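Local coordinates for protein transcriptional regulator (Vibrio vulnificus, PDB 4IVN) that binds the sialic acid intermediate ManNAc-6-phosphate and regulates the nan operon of sialic acid catabolism, probably as a DNA-binding repressor, at residues K65-S68 / D69-A73. Numbering follows the deposited sequence.
Sequences KGYS and DFRMA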
# COMPACT_ATOMS: atom_id res chain seq x y z
N LYS A 65 18.84 18.08 -19.50
CA LYS A 65 19.94 17.38 -18.84
C LYS A 65 20.06 15.95 -19.32
O LYS A 65 21.16 15.35 -19.20
CB LYS A 65 19.83 17.41 -17.33
CG LYS A 65 20.28 18.74 -16.76
CD LYS A 65 19.25 19.31 -15.82
CE LYS A 65 19.45 20.82 -15.74
NZ LYS A 65 18.15 21.53 -15.90
N GLY A 66 18.97 15.40 -19.86
CA GLY A 66 18.91 13.96 -20.12
C GLY A 66 17.48 13.53 -20.43
O GLY A 66 16.60 14.38 -20.57
N TYR A 67 17.25 12.22 -20.52
CA TYR A 67 15.94 11.72 -20.94
C TYR A 67 14.86 12.07 -19.91
O TYR A 67 13.76 12.54 -20.26
CB TYR A 67 15.99 10.20 -21.15
CG TYR A 67 14.65 9.67 -21.47
CD1 TYR A 67 14.06 10.00 -22.70
CD2 TYR A 67 13.89 8.95 -20.51
CE1 TYR A 67 12.77 9.57 -23.02
CE2 TYR A 67 12.60 8.50 -20.84
CZ TYR A 67 12.07 8.79 -22.11
OH TYR A 67 10.77 8.45 -22.50
N SER A 68 15.15 11.80 -18.63
CA SER A 68 14.08 12.04 -17.62
C SER A 68 13.65 13.53 -17.58
O SER A 68 12.51 13.82 -17.38
CB SER A 68 14.55 11.58 -16.25
OG SER A 68 14.54 10.13 -16.20
N ASP A 69 14.62 14.46 -17.63
CA ASP A 69 14.36 15.93 -17.70
C ASP A 69 13.48 16.31 -18.92
O ASP A 69 12.45 17.00 -18.84
CB ASP A 69 15.70 16.64 -17.85
CG ASP A 69 15.58 18.13 -17.73
OD1 ASP A 69 14.67 18.65 -17.02
OD2 ASP A 69 16.41 18.81 -18.37
N PHE A 70 13.94 15.88 -20.08
CA PHE A 70 13.14 15.93 -21.34
C PHE A 70 11.73 15.36 -21.18
O PHE A 70 10.73 16.02 -21.56
CB PHE A 70 13.89 15.19 -22.44
CG PHE A 70 13.14 15.12 -23.73
CD1 PHE A 70 12.18 14.15 -23.92
CD2 PHE A 70 13.43 16.02 -24.78
CE1 PHE A 70 11.46 14.09 -25.12
CE2 PHE A 70 12.73 15.98 -25.98
CZ PHE A 70 11.76 14.99 -26.15
N ARG A 71 11.61 14.13 -20.62
CA ARG A 71 10.31 13.48 -20.56
C ARG A 71 9.37 14.29 -19.62
O ARG A 71 8.20 14.45 -19.88
CB ARG A 71 10.46 12.06 -20.05
CG ARG A 71 9.21 11.19 -20.35
CD ARG A 71 9.47 9.81 -19.75
NE ARG A 71 9.22 9.87 -18.30
CZ ARG A 71 8.73 8.88 -17.54
NH1 ARG A 71 8.47 7.68 -18.05
NH2 ARG A 71 8.54 9.08 -16.21
N MET A 72 9.92 14.80 -18.51
CA MET A 72 9.13 15.68 -17.61
C MET A 72 8.62 16.94 -18.37
O MET A 72 7.40 17.28 -18.30
CB MET A 72 10.07 16.14 -16.47
CG MET A 72 9.45 17.10 -15.43
SD MET A 72 8.37 16.21 -14.22
CE MET A 72 6.82 16.71 -14.97
N ALA A 73 9.52 17.65 -19.08
CA ALA A 73 9.04 18.82 -19.88
C ALA A 73 8.00 18.38 -20.87
O ALA A 73 7.01 19.12 -21.16
CB ALA A 73 10.19 19.48 -20.63
O HOH W 1 10.72 11.86 -16.58
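The carbonyl oxygen of S68 is gripped twice, by the amide of M72 and by a water, at the start of helix 67-78 in the RpiR-type helix-turn-helix domain. M72 N lies 3.0 Å from S68 O, and the water that donates to S68 O at 2.8 Å accepts in turn from R71 NE. Backbone and arginine side chain are thus joined through a single solvent molecule.

The segment is a worked example of how a helix begins. G66 occupies the N-cap position, and its carbonyl oxygen receives F70 N at 3.1 Å; the next bond, R71 N to Y67 O, is shorter at 2.7 Å. Just before the helix, the K65 amide is met by the side chain of D69, which reaches back from the first turn, past the N-cap. The D69 carboxylate stands anti to its own N (chi1 -172°), and OD2 takes K65 N at 2.8 Å with its anti lone pair, the N-H pointing almost directly at it (167°). The ammonium of K65 stays beyond salt-bridge range, though its charge may still favour the carboxylate.

The Y67 ring packs against the aliphatic part of R71, one turn along, whose CB sits over one ring face near the rim. The guanidinium plane is inclined 58° to the ring. Q39 O accepts hydrogen bonds from both Y67 OH and R71 NH1, tying this helix to the residues leading into helix 41-48, while I273 of the second subunit packs on D69 and M72. Where the Y67 and R71 side chains meet, R71 CD comes within 3.3 Å of Y67 OH.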